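Local coordinates for peptide amidase (Stenotrophomonas maltophilia, PDB 1M22), which probably hydrolyses amide groups of peptides, as an enzyme of the amidase signature family, at residues Leu84-Ile89 against Thr128-Trp133; Ala95-Ser100 against Ser146-Gln151; Ile89-Met94 against Pro108-Leu113; Gly168-Val173 against Asn197-Leu202. All blocks are in the same frame, centred on the assembly; numbering follows the deposited sequence.

Contact 1: residues Leu84-Ile89 against Thr128-Trp133; sequences LLKDNI and TNLSEW
Thr128 and Lys86 end two neighbouring strands as parallel bridge partners, CA to CA 4.7 Å, with both side chains on the same face of the sheet. The main chain of Thr128 is tied at both of its polar atoms. Its N donates to Leu85 O at 2.8 Å, from 42° above the carbonyl plane, and its O accepts from Asp87 N at 3.0 Å, this time in the plane of the carbonyl. The branches of the side chain divide. OG1, between the backbone N and the carbonyl carbon (chi1 51°), comes to 3.2 Å from Lys86 CA and finds its main polar partner in Ser169 of helix 167-174; CG2 turns to Leu84 CB at 3.7 Å.

Two residues on, Leu130 straddles the turn that follows strand 82-86. Its CD1 touches Lys86 CE at 3.7 Å, the two side chains crossing at about a right angle, while CD2 meets Asp87 CB, also at 3.7 Å. Asp87 sends its carboxylate away, to Lys127 and Ser97. Lys86 runs fully extended past Leu130, and its NZ bonds to Ser165, Ser166 and Thr184.

The chemistry is split along the catalytic lysine: main-chain bonds flank its base, leucine carbons pack against its methylenes, and hydrogen-bonding partners gather at NZ, consistent with the lysine being held in line toward active-site Ser165 and Ser189.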
# COMPACT_ATOMS: atom_id res chain seq x y z
N LEU A 84 -2.58 -8.68 7.79
CA LEU A 84 -1.34 -9.13 7.16
C LEU A 84 -0.41 -7.95 6.92
O LEU A 84 -0.86 -6.82 6.73
CB LEU A 84 -1.64 -9.84 5.84
CG LEU A 84 -2.27 -11.23 5.96
CD1 LEU A 84 -2.96 -11.59 4.66
CD2 LEU A 84 -1.21 -12.26 6.32
N LEU A 85 0.90 -8.21 6.92
CA LEU A 85 1.91 -7.17 6.74
C LEU A 85 2.85 -7.46 5.57
O LEU A 85 3.37 -8.57 5.47
CB LEU A 85 2.78 -7.07 8.00
CG LEU A 85 2.12 -6.80 9.35
CD1 LEU A 85 3.12 -7.07 10.46
CD2 LEU A 85 1.61 -5.37 9.41
N LYS A 86 3.07 -6.47 4.71
CA LYS A 86 3.99 -6.63 3.59
C LYS A 86 5.34 -7.07 4.17
O LYS A 86 5.77 -6.56 5.21
CB LYS A 86 4.13 -5.30 2.85
CG LYS A 86 5.01 -5.34 1.61
CD LYS A 86 4.94 -4.00 0.90
CE LYS A 86 5.77 -3.95 -0.37
NZ LYS A 86 5.63 -2.64 -1.06
N ASP A 87 6.02 -8.00 3.50
CA ASP A 87 7.26 -8.53 4.04
C ASP A 87 8.51 -7.66 4.03
O ASP A 87 9.63 -8.18 4.03
CB ASP A 87 7.57 -9.90 3.44
CG ASP A 87 8.55 -10.69 4.29
OD1 ASP A 87 8.44 -10.64 5.54
OD2 ASP A 87 9.43 -11.37 3.73
N ASN A 88 8.33 -6.35 4.00
CA ASN A 88 9.48 -5.45 4.14
C ASN A 88 9.30 -4.71 5.48
O ASN A 88 10.12 -3.87 5.85
CB ASN A 88 9.61 -4.46 2.97
CG ASN A 88 8.38 -3.61 2.74
OD1 ASN A 88 7.33 -3.83 3.33
ND2 ASN A 88 8.51 -2.63 1.85
N ILE A 89 8.25 -5.08 6.22
CA ILE A 89 7.95 -4.49 7.52
C ILE A 89 8.34 -5.46 8.64
O ILE A 89 7.84 -6.59 8.70
CB ILE A 89 6.43 -4.18 7.65
CG1 ILE A 89 6.00 -3.23 6.52
CG2 ILE A 89 6.12 -3.58 9.02
CD1 ILE A 89 4.49 -3.03 6.42
N THR A 128 3.05 -10.79 3.81
CA THR A 128 2.67 -10.96 2.41
C THR A 128 3.82 -10.77 1.43
O THR A 128 4.75 -10.00 1.67
CB THR A 128 1.53 -10.00 2.02
OG1 THR A 128 1.87 -8.66 2.42
CG2 THR A 128 0.23 -10.42 2.70
N ASN A 129 3.73 -11.48 0.32
CA ASN A 129 4.75 -11.41 -0.71
C ASN A 129 4.75 -10.04 -1.37
O ASN A 129 3.76 -9.31 -1.33
CB ASN A 129 4.50 -12.51 -1.75
CG ASN A 129 5.67 -12.71 -2.69
OD1 ASN A 129 6.83 -12.61 -2.28
ND2 ASN A 129 5.38 -13.02 -3.95
N LEU A 130 5.88 -9.71 -1.98
CA LEU A 130 6.05 -8.43 -2.64
C LEU A 130 7.07 -8.59 -3.75
O LEU A 130 7.84 -9.56 -3.76
CB LEU A 130 6.60 -7.39 -1.65
CG LEU A 130 8.00 -7.66 -1.10
CD1 LEU A 130 8.61 -6.38 -0.55
CD2 LEU A 130 7.94 -8.74 -0.01
N SER A 131 7.08 -7.66 -4.70
CA SER A 131 8.09 -7.68 -5.75
C SER A 131 9.38 -7.59 -4.93
O SER A 131 9.49 -6.75 -4.03
CB SER A 131 7.95 -6.45 -6.64
OG SER A 131 6.66 -6.41 -7.22
N GLU A 132 10.36 -8.45 -5.21
CA GLU A 132 11.59 -8.45 -4.43
C GLU A 132 12.21 -7.07 -4.25
O GLU A 132 12.33 -6.30 -5.20
CB GLU A 132 12.63 -9.40 -5.05
CG GLU A 132 13.51 -10.06 -4.00
CD GLU A 132 14.60 -10.90 -4.61
OE1 GLU A 132 15.62 -10.33 -5.06
OE2 GLU A 132 14.45 -12.14 -4.64
N TRP A 133 12.60 -6.77 -3.01
CA TRP A 133 13.20 -5.48 -2.65
C TRP A 133 12.29 -4.32 -3.04
O TRP A 133 12.75 -3.24 -3.41
CB TRP A 133 14.59 -5.33 -3.29
CG TRP A 133 15.57 -6.34 -2.76
CD1 TRP A 133 16.04 -7.44 -3.40
CD2 TRP A 133 16.09 -6.39 -1.42
NE1 TRP A 133 16.83 -8.19 -2.55
CE2 TRP A 133 16.87 -7.57 -1.33
CE3 TRP A 133 15.97 -5.57 -0.29
CZ2 TRP A 133 17.53 -7.94 -0.15
CZ3 TRP A 133 16.63 -5.94 0.88
CH2 TRP A 133 17.39 -7.12 0.94

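Contact 2: residues Ala95-Ser100 against Ser146-Gln151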
# COMPACT_ATOMS: atom_id res chain seq x y z
N ALA A 95 10.29 -13.75 9.81
CA ALA A 95 11.44 -13.15 9.16
C ALA A 95 10.91 -11.95 8.39
O ALA A 95 9.71 -11.82 8.18
CB ALA A 95 12.08 -14.14 8.19
N THR A 96 11.82 -11.05 8.02
CA THR A 96 11.47 -9.88 7.22
C THR A 96 12.51 -9.97 6.11
O THR A 96 13.65 -9.55 6.28
CB THR A 96 11.60 -8.57 8.02
OG1 THR A 96 10.66 -8.58 9.10
CG2 THR A 96 11.31 -7.37 7.12
N SER A 97 12.10 -10.53 4.98
CA SER A 97 13.02 -10.77 3.87
C SER A 97 12.98 -9.88 2.65
O SER A 97 13.89 -9.95 1.82
CB SER A 97 12.82 -12.21 3.38
OG SER A 97 11.57 -12.34 2.71
N ALA A 98 11.94 -9.06 2.52
CA ALA A 98 11.78 -8.22 1.34
C ALA A 98 11.68 -9.15 0.13
O ALA A 98 11.88 -8.74 -1.01
CB ALA A 98 12.97 -7.27 1.17
N GLY A 99 11.36 -10.42 0.40
CA GLY A 99 11.24 -11.42 -0.66
C GLY A 99 12.54 -12.08 -1.09
O GLY A 99 12.53 -13.00 -1.91
N SER A 100 13.65 -11.64 -0.51
CA SER A 100 14.97 -12.17 -0.86
C SER A 100 15.41 -13.37 -0.04
O SER A 100 15.12 -13.48 1.15
CB SER A 100 16.01 -11.06 -0.73
OG SER A 100 17.33 -11.56 -0.93
N SER A 146 9.17 -12.79 -6.19
CA SER A 146 10.33 -12.73 -5.31
C SER A 146 10.88 -14.15 -5.24
O SER A 146 10.15 -15.12 -5.47
CB SER A 146 9.97 -12.21 -3.90
OG SER A 146 9.27 -13.18 -3.14
N ALA A 147 12.17 -14.28 -4.96
CA ALA A 147 12.78 -15.60 -4.90
C ALA A 147 12.23 -16.43 -3.75
O ALA A 147 12.02 -17.64 -3.89
CB ALA A 147 14.29 -15.47 -4.78
N ARG A 148 11.97 -15.79 -2.62
CA ARG A 148 11.46 -16.50 -1.45
C ARG A 148 9.96 -16.76 -1.50
O ARG A 148 9.50 -17.79 -1.01
CB ARG A 148 11.81 -15.72 -0.18
CG ARG A 148 11.32 -16.37 1.10
CD ARG A 148 11.98 -15.74 2.33
NE ARG A 148 11.47 -16.31 3.57
CZ ARG A 148 10.57 -15.72 4.35
NH1 ARG A 148 10.08 -14.54 4.03
NH2 ARG A 148 10.16 -16.33 5.46
N GLY A 149 9.20 -15.85 -2.09
CA GLY A 149 7.76 -16.02 -2.14
C GLY A 149 7.16 -16.50 -3.45
O GLY A 149 5.97 -16.81 -3.52
N GLY A 150 7.98 -16.57 -4.49
CA GLY A 150 7.45 -17.00 -5.77
C GLY A 150 6.61 -15.91 -6.42
O GLY A 150 6.78 -14.72 -6.13
N GLN A 151 5.68 -16.32 -7.26
CA GLN A 151 4.82 -15.40 -7.99
C GLN A 151 3.41 -15.25 -7.43
O GLN A 151 2.64 -16.21 -7.42
CB GLN A 151 4.72 -15.85 -9.45
CG GLN A 151 3.88 -14.95 -10.32
CD GLN A 151 4.51 -13.59 -10.52
OE1 GLN A 151 5.63 -13.48 -11.04
NE2 GLN A 151 3.80 -12.54 -10.12
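Gly99 and Arg148 supply the main-chain bond of this contact: Arg148 N donates to Gly99 O at 2.9 Å, a fairly straight bond (163° at the hydrogen) whose donor is tilted 28° from the carbonyl plane. The acceptor belongs to a type I' beta turn, Ser97 to Ser100, closed by Ser100 N on Ser97 O. In segment 146-151, Ser146 OG takes the N-H of Gly149 at 2.9 Å in an ST motif spanning residues 146-149, while Arg148 N faces the turn; Asn129 is a further partner of that hydroxyl.

Among side chains, the polar link is Arg148 NH1 to Ser97 OG, 3.0 Å long and bent. The hydroxyl lies at the edge of the guanidinium, 28° out of its plane. Arg148 reaches it with CG anti to the backbone N and a chain extended as far as NE. Ser97 OG also bonds to Asp87, while Arg148 NH2 forms a salt bridge with Glu53 of strand 51-54.

Packing fills in the rest. Ala95 CB lies over one guanidinium face, 4.0 Å from NH2, and Ser97 OG touches Arg148 CD at 3.4 Å. With no side chain on Gly99, Ser146 CB settles 3.6 Å from its CA.

Arginine, serine and the two carboxylates thus form a continuous polar chain from Glu53 to Asp87. Negative charge at both ends would be expected to favour the arginine's positive charge, and its guanidinium is held at two different nitrogens.

Contact 3: residues Ile89-Met94 against Pro108-Leu113; sequences INAAPM and PDDAYL
Asn90 lies across the ring of Pro108, the two side chains crossing at about a right angle. Starting at the root, Asn90 CB presses on Asp109 O at 3.1 Å. Beyond it, CG is beside the backbone N and anti to the carbonyl carbon (chi1 -64°), which sets it 3.4 Å from Pro108 CG. At the tip the two amide atoms part company: OD1 touches the same proline carbon but takes its hydrogen bond from outside, with Tyr337 OH, whereas ND2 passes Pro108 CB at 3.6 Å and donates to a water 2.9 Å away. That water in turn donates to Asp109 O at 2.7 Å, bridging side chain and main chain.

On the main chain, Asn90 O accepts from Ala111 N at 2.9 Å, the donor standing 50° above the carbonyl plane. Ala111 is the N-cap residue of helix 112-119, and its CB packs on Ile89 CG2 at 3.9 Å. Asp110 folds back to the loop: its OD1 is met nearly along its C-O axis by Ala92 N at 2.8 Å, and OD2 forms a salt bridge with Arg118 of that helix. A second water accepts from Ala91 N, near Pro108 O.

Main-chain polar groups of the loop are thus answered by backbone, carboxylate and water, and the start of helix 112-119 is pinned to the loop that leaves the catalytic lysine's strand.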
# COMPACT_ATOMS: atom_id res chain seq x y z
N ILE A 89 8.25 -5.08 6.22
CA ILE A 89 7.95 -4.49 7.52
C ILE A 89 8.34 -5.46 8.64
O ILE A 89 7.84 -6.59 8.70
CB ILE A 89 6.43 -4.18 7.65
CG1 ILE A 89 6.00 -3.23 6.52
CG2 ILE A 89 6.12 -3.58 9.02
CD1 ILE A 89 4.49 -3.03 6.42
N ASN A 90 9.24 -5.04 9.53
CA ASN A 90 9.70 -5.89 10.63
C ASN A 90 8.56 -6.32 11.55
O ASN A 90 7.76 -5.49 11.99
CB ASN A 90 10.75 -5.16 11.48
CG ASN A 90 12.02 -4.85 10.72
OD1 ASN A 90 12.19 -5.22 9.56
ND2 ASN A 90 12.95 -4.16 11.38
N ALA A 91 8.50 -7.61 11.86
CA ALA A 91 7.47 -8.13 12.75
C ALA A 91 7.87 -9.49 13.32
O ALA A 91 7.86 -10.49 12.62
CB ALA A 91 6.14 -8.25 12.00
N ALA A 92 8.22 -9.51 14.60
CA ALA A 92 8.59 -10.75 15.26
C ALA A 92 7.34 -11.62 15.39
O ALA A 92 6.23 -11.10 15.48
CB ALA A 92 9.18 -10.45 16.63
N PRO A 93 7.51 -12.95 15.42
CA PRO A 93 8.76 -13.70 15.34
C PRO A 93 9.08 -14.18 13.92
O PRO A 93 9.90 -15.08 13.73
CB PRO A 93 8.50 -14.87 16.27
CG PRO A 93 7.08 -15.20 15.93
CD PRO A 93 6.40 -13.83 15.82
N MET A 94 8.42 -13.58 12.94
CA MET A 94 8.63 -13.95 11.55
C MET A 94 9.87 -13.28 10.97
O MET A 94 10.44 -12.37 11.57
CB MET A 94 7.41 -13.53 10.72
CG MET A 94 6.10 -14.09 11.23
SD MET A 94 4.70 -13.04 10.82
CE MET A 94 4.69 -11.94 12.24
N PRO A 108 14.03 -9.60 12.70
CA PRO A 108 14.11 -8.41 13.56
C PRO A 108 12.86 -8.13 14.39
O PRO A 108 11.78 -8.65 14.11
CB PRO A 108 14.40 -7.29 12.56
CG PRO A 108 13.67 -7.75 11.33
CD PRO A 108 14.01 -9.22 11.27
N ASP A 109 13.01 -7.30 15.41
CA ASP A 109 11.91 -6.93 16.29
C ASP A 109 10.90 -6.05 15.56
O ASP A 109 11.21 -5.45 14.53
CB ASP A 109 12.44 -6.18 17.52
CG ASP A 109 13.48 -6.98 18.28
OD1 ASP A 109 13.18 -8.14 18.65
OD2 ASP A 109 14.58 -6.45 18.52
N ASP A 110 9.69 -5.97 16.13
CA ASP A 110 8.59 -5.19 15.56
C ASP A 110 8.88 -3.75 15.14
O ASP A 110 9.51 -2.99 15.89
CB ASP A 110 7.42 -5.12 16.55
CG ASP A 110 6.72 -6.45 16.74
OD1 ASP A 110 7.13 -7.44 16.11
OD2 ASP A 110 5.75 -6.49 17.52
N ALA A 111 8.40 -3.39 13.96
CA ALA A 111 8.53 -2.02 13.46
C ALA A 111 7.59 -1.18 14.32
O ALA A 111 6.65 -1.70 14.93
CB ALA A 111 8.09 -1.96 12.00
N TYR A 112 7.82 0.13 14.36
CA TYR A 112 6.97 1.01 15.16
C TYR A 112 5.48 0.83 14.87
O TYR A 112 4.68 0.67 15.79
CB TYR A 112 7.36 2.47 14.94
CG TYR A 112 6.62 3.42 15.85
CD1 TYR A 112 6.96 3.53 17.20
CD2 TYR A 112 5.54 4.17 15.38
CE1 TYR A 112 6.24 4.36 18.06
CE2 TYR A 112 4.81 5.01 16.24
CZ TYR A 112 5.18 5.09 17.57
OH TYR A 112 4.46 5.90 18.43
N LEU A 113 5.10 0.85 13.59
CA LEU A 113 3.68 0.72 13.27
C LEU A 113 3.11 -0.64 13.68
O LEU A 113 1.91 -0.75 13.94
CB LEU A 113 3.44 0.99 11.78
CG LEU A 113 3.91 -0.01 10.72
CD1 LEU A 113 2.88 -1.12 10.56
CD2 LEU A 113 4.07 0.73 9.41
O HOH W 1 12.13 -2.99 13.87
O HOH W 2 10.79 -9.70 11.65

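Contact 4: residues Gly168-Val173 against Asn197-Leu202; sequences GSAVAV and NGVVGL
Val171 and Asn197 mark the closest backbone approach, CA to CA 6.2 Å; no hydrogen bond joins the two segments, and side chains make most of the contact. The flat amide of Asn197 lies against the helix with its two ends on different residues. ND2 sits 3.6 Å from Ala170 CB, and OD1 the same distance from Val171 CG2, the valine branch that stands beside its own backbone N. The methyl groups offer these amide atoms no hydrogen bond; ND2 instead donates to Pro193 O and Pro162 O, which fix the turn of the amide.

Asn197 is the first residue after helix 191-196 to leave helical geometry, and Gly198, with its positive phi of 62°, is the C-prime residue of the Schellman motif that ends that helix. The chain then swings into strand 200-203 of the large mixed sheet, and Val199, at the bend, points back at helix 167-174. Its CG1 meets Val173 CG1 at 3.9 Å, the two valines crossing obliquely. Its CG2, between the backbone N and the carbonyl carbon, approaches Ala170 O at 4.2 Å and Ala170 CB at 4.5 Å.

Met227 of strand 223-228 also packs on Ala170. Helix 167-174 begins just after active-site Ser165, and helix 191-196 just after the nucleophile Ser189.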
# COMPACT_ATOMS: atom_id res chain seq x y z
N GLY A 168 1.10 -9.05 -2.49
CA GLY A 168 0.40 -9.94 -1.59
C GLY A 168 -0.61 -9.26 -0.70
O GLY A 168 -1.66 -9.83 -0.41
N SER A 169 -0.32 -8.05 -0.26
CA SER A 169 -1.27 -7.35 0.60
C SER A 169 -2.56 -7.03 -0.14
O SER A 169 -3.64 -7.21 0.41
CB SER A 169 -0.64 -6.08 1.17
OG SER A 169 0.28 -6.40 2.20
N ALA A 170 -2.45 -6.58 -1.38
CA ALA A 170 -3.64 -6.25 -2.17
C ALA A 170 -4.44 -7.52 -2.48
O ALA A 170 -5.66 -7.55 -2.31
CB ALA A 170 -3.24 -5.56 -3.46
N VAL A 171 -3.75 -8.56 -2.92
CA VAL A 171 -4.40 -9.82 -3.25
C VAL A 171 -5.07 -10.43 -2.03
O VAL A 171 -6.20 -10.90 -2.10
CB VAL A 171 -3.40 -10.82 -3.85
CG1 VAL A 171 -4.04 -12.20 -3.97
CG2 VAL A 171 -2.95 -10.34 -5.22
N ALA A 172 -4.37 -10.43 -0.89
CA ALA A 172 -4.93 -11.01 0.33
C ALA A 172 -6.23 -10.32 0.74
O ALA A 172 -7.20 -10.98 1.11
CB ALA A 172 -3.91 -10.92 1.45
N VAL A 173 -6.26 -9.00 0.67
CA VAL A 173 -7.46 -8.27 1.03
C VAL A 173 -8.59 -8.55 0.03
O VAL A 173 -9.74 -8.75 0.42
CB VAL A 173 -7.18 -6.76 1.12
CG1 VAL A 173 -8.48 -5.98 1.29
CG2 VAL A 173 -6.25 -6.48 2.30
N ASN A 197 -6.27 -4.96 -8.08
CA ASN A 197 -6.95 -6.05 -7.39
C ASN A 197 -8.29 -5.66 -6.77
O ASN A 197 -8.80 -6.35 -5.88
CB ASN A 197 -6.01 -6.66 -6.34
CG ASN A 197 -4.80 -7.33 -6.96
OD1 ASN A 197 -4.90 -8.42 -7.52
ND2 ASN A 197 -3.65 -6.67 -6.88
N GLY A 198 -8.86 -4.55 -7.23
CA GLY A 198 -10.17 -4.12 -6.76
C GLY A 198 -10.39 -3.79 -5.30
O GLY A 198 -11.47 -4.07 -4.77
N VAL A 199 -9.40 -3.19 -4.66
CA VAL A 199 -9.53 -2.82 -3.26
C VAL A 199 -9.10 -1.38 -3.03
O VAL A 199 -8.61 -0.71 -3.95
CB VAL A 199 -8.69 -3.75 -2.33
CG1 VAL A 199 -9.19 -5.18 -2.44
CG2 VAL A 199 -7.22 -3.67 -2.68
N VAL A 200 -9.30 -0.91 -1.81
CA VAL A 200 -8.93 0.45 -1.43
C VAL A 200 -7.48 0.46 -0.97
O VAL A 200 -7.03 -0.45 -0.25
CB VAL A 200 -9.82 0.96 -0.27
CG1 VAL A 200 -9.32 2.32 0.23
CG2 VAL A 200 -11.27 1.07 -0.74
N GLY A 201 -6.74 1.47 -1.40
CA GLY A 201 -5.35 1.62 -1.00
C GLY A 201 -5.14 3.09 -0.66
O GLY A 201 -5.58 3.96 -1.40
N LEU A 202 -4.49 3.35 0.46
CA LEU A 202 -4.23 4.73 0.87
C LEU A 202 -2.76 4.94 1.19
O LEU A 202 -2.21 4.27 2.07
CB LEU A 202 -5.09 5.06 2.10
CG LEU A 202 -5.22 6.52 2.56
CD1 LEU A 202 -6.36 6.60 3.56
CD2 LEU A 202 -3.93 7.01 3.19

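Overall arrangement
Contacts 1 and 4 lie nearest the middle of the chain, their centres about 10 and 8 Å from its centre, and both reach the large mixed sheet. Contacts 2 and 3, each about 17 Å out, include partly exposed residues; contact 2 joins a turn to the loop before strand 150-151, contact 3 a loop to the start of helix 112-119. Chemistry follows place: contact 4 is bond-free packing, contact 1 mixes strand bonds with leucine packing, contact 2 combines a main-chain bond with an arginine-serine link, and contact 3 adds water. Ser169 joins contact 4 to contact 1, Ser97 contact 2 to contact 1, and Thr96 packs contact 2 on Asn90 and Pro108 of contact 3.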